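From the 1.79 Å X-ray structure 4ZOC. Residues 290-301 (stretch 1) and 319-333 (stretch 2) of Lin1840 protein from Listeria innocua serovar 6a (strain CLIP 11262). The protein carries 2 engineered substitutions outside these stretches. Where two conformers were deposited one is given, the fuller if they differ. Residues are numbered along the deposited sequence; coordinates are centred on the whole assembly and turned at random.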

# COMPACT_ATOMS: atom_id res chain seq x y z
N ALA A 290 19.46 -15.87 18.43
CA ALA A 290 19.28 -16.08 19.87
C ALA A 290 19.63 -14.84 20.67
O ALA A 290 18.90 -14.39 21.55
CB ALA A 290 20.16 -17.28 20.31
N GLN A 291 20.78 -14.28 20.40
CA GLN A 291 21.18 -13.11 21.18
C GLN A 291 20.18 -11.97 21.04
O GLN A 291 19.76 -11.38 21.99
CB GLN A 291 22.56 -12.62 20.74
CG GLN A 291 23.08 -11.46 21.54
CD GLN A 291 24.38 -10.89 20.99
OE1 GLN A 291 25.18 -11.56 20.31
NE2 GLN A 291 24.63 -9.65 21.32
N PHE A 292 19.85 -11.62 19.79
CA PHE A 292 19.02 -10.41 19.56
C PHE A 292 17.58 -10.65 20.04
O PHE A 292 16.97 -9.79 20.60
CB PHE A 292 19.06 -10.02 18.07
CG PHE A 292 20.44 -9.81 17.51
CD1 PHE A 292 21.49 -9.40 18.34
CD2 PHE A 292 20.68 -9.94 16.16
CE1 PHE A 292 22.75 -9.19 17.78
CE2 PHE A 292 21.94 -9.69 15.61
CZ PHE A 292 22.95 -9.33 16.44
N SER A 293 17.08 -11.89 19.91
CA SER A 293 15.75 -12.22 20.43
C SER A 293 15.69 -12.15 21.92
O SER A 293 14.76 -11.63 22.44
CB SER A 293 15.24 -13.57 19.87
OG SER A 293 15.13 -13.46 18.44
N MET A 294 16.71 -12.66 22.62
CA MET A 294 16.67 -12.54 24.08
C MET A 294 16.86 -11.08 24.55
O MET A 294 16.23 -10.64 25.51
CB MET A 294 17.66 -13.48 24.78
CG MET A 294 17.42 -13.50 26.28
SD MET A 294 17.68 -15.09 27.06
CE MET A 294 16.06 -15.79 26.85
N GLU A 295 17.72 -10.33 23.87
CA GLU A 295 17.84 -8.93 24.17
C GLU A 295 16.50 -8.21 24.05
O GLU A 295 16.18 -7.29 24.81
CB GLU A 295 18.86 -8.31 23.25
CG GLU A 295 20.31 -8.61 23.68
CD GLU A 295 21.35 -8.17 22.69
OE1 GLU A 295 20.95 -7.75 21.59
OE2 GLU A 295 22.59 -8.20 23.03
N ALA A 296 15.70 -8.63 23.05
CA ALA A 296 14.39 -8.01 22.82
C ALA A 296 13.33 -8.58 23.74
O ALA A 296 12.16 -8.17 23.71
CB ALA A 296 13.98 -8.20 21.34
N GLY A 297 13.67 -9.57 24.59
CA GLY A 297 12.70 -10.01 25.59
C GLY A 297 11.71 -11.13 25.24
O GLY A 297 10.63 -11.28 25.90
N VAL A 298 12.06 -11.86 24.23
CA VAL A 298 11.29 -13.03 23.79
C VAL A 298 11.63 -14.13 24.79
O VAL A 298 12.78 -14.49 24.92
CB VAL A 298 11.64 -13.47 22.34
CG1 VAL A 298 10.93 -14.76 22.02
CG2 VAL A 298 11.25 -12.41 21.33
N ASP A 299 10.62 -14.63 25.47
CA ASP A 299 10.80 -15.62 26.52
C ASP A 299 10.76 -17.04 26.08
O ASP A 299 11.25 -17.92 26.79
CB ASP A 299 9.77 -15.42 27.59
CG ASP A 299 9.83 -14.01 28.17
OD1 ASP A 299 10.96 -13.48 28.36
OD2 ASP A 299 8.75 -13.49 28.51
N LEU A 300 10.10 -17.29 24.94
CA LEU A 300 9.71 -18.69 24.56
C LEU A 300 9.77 -18.82 23.08
O LEU A 300 9.03 -18.11 22.38
CB LEU A 300 8.31 -18.96 25.13
CG LEU A 300 7.76 -20.38 24.97
CD1 LEU A 300 8.72 -21.49 25.46
CD2 LEU A 300 6.33 -20.47 25.56
N GLU A 301 10.66 -19.69 22.60
CA GLU A 301 10.94 -19.93 21.20
C GLU A 301 10.08 -21.06 20.70
O GLU A 301 10.19 -22.20 21.17
CB GLU A 301 12.42 -20.23 20.99
CG GLU A 301 12.77 -20.50 19.52
CD GLU A 301 14.19 -20.50 19.23
OE1 GLU A 301 14.99 -20.47 20.20
OE2 GLU A 301 14.54 -20.59 18.02
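Stretch 2 (319-333) KLSENLLDEAVLRML

The strongest link between the two stretches is a salt bridge between Asp299 and Arg331, and its geometry is that of a paired, two-point contact. Arg331 NH1 donates to Asp299 OD1 at 2.8 Å with an N-H...acceptor angle of 156°, and Arg331 NE donates to Asp299 OD2 at 3.0 Å with an angle of 168°. Two well-formed bonds from neighbouring nitrogens to the two oxygens of one carboxylate set the groups side by side, with Asp299 OD1 at the guanidinium edge, near its plane. Both CA-to-CB bonds point toward the opposing stretch. Asp299 OD2 has a further hydrogen bond elsewhere in the structure.

A second polar link runs through water 1, which donates to Glu295 OE2 at 2.4 Å, a notably short distance, and to the backbone oxygen Lys319 O at 2.8 Å. The direct separation of Glu295 OE2 and Lys319 O is 4.4 Å, so the water spans a gap too wide for direct bonding. Glu295 OE2 also accepts from Gln291 NE2 at 3.0 Å and 177°, a bond within stretch 1 that ties together two side chains one helical turn apart.

The backbone course sets the frame for these contacts. Stretch 1 is helical from 290 to 295, in a helix that begins earlier in the chain. It ends in a Schellman motif: Gly297 has phi/psi of 89/19°, Gly297 N bonds to Met294 O at 2.9 Å, and Val298 N bonds to Ser293 O at 3.2 Å. A CB at Gly297 would be jammed against the preceding carbonyl oxygen, so these angles call for glycine. Stretch 2 enters through Lys319 and Leu320, is N-capped by Ser321, whose OG accepts from Asn323 N at 3.0 Å, and then forms the helix 322-333, which continues later in the chain. The helix axes approach to 10.5 Å and cross at 60° between their N-to-C directions, far from antiparallel. The register advances in the same sense along both stretches: CA-CA distances are 6.7 Å for Gln291 and Leu320, 7.0 Å for Met294 and Leu324, and 4.8 Å for Asp299 and Ala328. The closest of these three pairs lies past the end of the first helix, where the loop draws near stretch 2.

Met294 is the centre of the apolar packing, with 99 Å² of its surface covered by stretch 2. Its closest approaches are: Met294 CB lies 4.1 Å from Leu320 CD1, Met294 CG 4.0 Å from Leu324 CB, Met294 SD 4.1 Å from Leu325 CB, and Met294 CE 4.0 Å from Ala328 CB. The small side chain of Ala328 also lies close to the carboxylate, with Ala328 CB 3.3 Å from Asp299 OD1. Farther along, Leu300 CD2 packs on Met332 SD at 3.9 Å. Near the start of stretch 2, Leu320 CD2 lies 3.9 Å from Glu295 CG. Altogether the contact buries 602 Å², both sides summed.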

# COMPACT_ATOMS: atom_id res chain seq x y z
N LYS A 319 28.58 -12.55 26.04
CA LYS A 319 27.87 -11.74 25.04
C LYS A 319 26.43 -11.40 25.44
O LYS A 319 25.82 -10.48 24.90
CB LYS A 319 27.90 -12.44 23.70
CG LYS A 319 29.32 -12.71 23.17
CD LYS A 319 29.30 -13.39 21.83
CE LYS A 319 30.67 -13.44 21.16
NZ LYS A 319 31.56 -14.50 21.73
N LEU A 320 25.88 -12.15 26.40
CA LEU A 320 24.49 -12.01 26.89
C LEU A 320 24.52 -12.23 28.36
O LEU A 320 25.10 -13.21 28.80
CB LEU A 320 23.66 -13.12 26.26
CG LEU A 320 22.31 -13.04 25.54
CD1 LEU A 320 21.49 -14.27 25.89
CD2 LEU A 320 21.54 -11.75 25.71
N SER A 321 23.87 -11.40 29.12
CA SER A 321 23.74 -11.57 30.58
C SER A 321 22.84 -12.72 30.91
O SER A 321 21.73 -12.83 30.39
CB SER A 321 23.11 -10.32 31.17
OG SER A 321 23.00 -10.39 32.59
N GLU A 322 23.29 -13.58 31.81
CA GLU A 322 22.42 -14.57 32.42
C GLU A 322 21.17 -13.94 33.07
O GLU A 322 20.15 -14.61 33.22
CB GLU A 322 23.21 -15.43 33.41
CG GLU A 322 22.52 -16.75 33.73
CD GLU A 322 23.38 -17.71 34.51
OE1 GLU A 322 24.57 -17.44 34.68
OE2 GLU A 322 22.87 -18.76 34.91
N ASN A 323 21.22 -12.68 33.48
CA ASN A 323 20.06 -12.08 34.12
C ASN A 323 18.88 -11.99 33.17
O ASN A 323 17.75 -12.06 33.59
CB ASN A 323 20.34 -10.66 34.58
CG ASN A 323 21.40 -10.61 35.64
OD1 ASN A 323 21.52 -11.53 36.47
ND2 ASN A 323 22.24 -9.60 35.57
N LEU A 324 19.13 -11.76 31.89
CA LEU A 324 17.99 -11.75 30.95
C LEU A 324 17.36 -13.13 30.87
O LEU A 324 16.12 -13.25 30.76
CB LEU A 324 18.44 -11.34 29.55
CG LEU A 324 18.96 -9.91 29.44
CD1 LEU A 324 19.41 -9.64 28.02
CD2 LEU A 324 17.99 -8.85 29.95
N LEU A 325 18.18 -14.17 30.83
CA LEU A 325 17.63 -15.53 30.90
C LEU A 325 16.82 -15.79 32.16
O LEU A 325 15.71 -16.34 32.07
CB LEU A 325 18.72 -16.59 30.71
CG LEU A 325 18.29 -18.04 30.88
CD1 LEU A 325 17.28 -18.39 29.79
CD2 LEU A 325 19.56 -18.93 30.79
N ASP A 326 17.34 -15.37 33.32
CA ASP A 326 16.58 -15.52 34.56
C ASP A 326 15.22 -14.80 34.54
O ASP A 326 14.21 -15.21 35.18
CB ASP A 326 17.39 -15.02 35.76
CG ASP A 326 18.60 -15.86 36.02
OD1 ASP A 326 18.81 -16.92 35.37
OD2 ASP A 326 19.43 -15.43 36.83
N GLU A 327 15.20 -13.68 33.86
CA GLU A 327 13.95 -12.91 33.76
C GLU A 327 12.93 -13.67 32.92
O GLU A 327 11.77 -13.75 33.31
CB GLU A 327 14.20 -11.47 33.23
CG GLU A 327 14.89 -10.58 34.29
CD GLU A 327 15.64 -9.37 33.76
OE1 GLU A 327 15.35 -8.91 32.63
OE2 GLU A 327 16.50 -8.86 34.53
N ALA A 328 13.37 -14.24 31.82
CA ALA A 328 12.49 -15.01 30.97
C ALA A 328 11.99 -16.27 31.72
O ALA A 328 10.79 -16.58 31.71
CB ALA A 328 13.21 -15.42 29.68
N VAL A 329 12.89 -16.95 32.40
CA VAL A 329 12.49 -18.12 33.16
C VAL A 329 11.44 -17.75 34.25
O VAL A 329 10.43 -18.45 34.41
CB VAL A 329 13.73 -18.86 33.74
CG1 VAL A 329 13.31 -19.93 34.73
CG2 VAL A 329 14.58 -19.44 32.63
N LEU A 330 11.68 -16.69 35.01
CA LEU A 330 10.77 -16.24 36.03
C LEU A 330 9.41 -15.94 35.40
O LEU A 330 8.38 -16.30 35.95
CB LEU A 330 11.29 -15.02 36.74
CG LEU A 330 10.38 -14.51 37.87
CD1 LEU A 330 10.01 -15.56 38.91
CD2 LEU A 330 11.06 -13.32 38.53
N ARG A 331 9.38 -15.27 34.25
CA ARG A 331 8.08 -15.09 33.60
C ARG A 331 7.31 -16.42 33.25
O ARG A 331 6.07 -16.54 33.50
CB ARG A 331 8.21 -14.12 32.42
CG ARG A 331 8.51 -12.70 32.86
CD ARG A 331 8.41 -11.64 31.74
NE ARG A 331 9.50 -11.74 30.80
CZ ARG A 331 10.65 -11.05 30.84
NH1 ARG A 331 11.56 -11.22 29.90
NH2 ARG A 331 10.86 -10.17 31.81
N MET A 332 8.04 -17.39 32.75
CA MET A 332 7.49 -18.72 32.42
C MET A 332 6.93 -19.38 33.69
O MET A 332 5.83 -19.91 33.74
CB MET A 332 8.57 -19.58 31.75
CG MET A 332 8.84 -19.29 30.25
SD MET A 332 7.38 -19.77 29.26
CE MET A 332 7.58 -21.57 29.31
N LEU A 333 7.73 -19.35 34.76
CA LEU A 333 7.29 -19.99 36.00
C LEU A 333 6.09 -19.24 36.57
O LEU A 333 5.13 -19.90 37.05
CB LEU A 333 8.43 -20.03 36.98
CG LEU A 333 9.42 -21.19 36.89
CD1 LEU A 333 9.53 -21.99 35.63
CD2 LEU A 333 10.75 -20.87 37.57
O HOH W 1 23.58 -8.89 25.15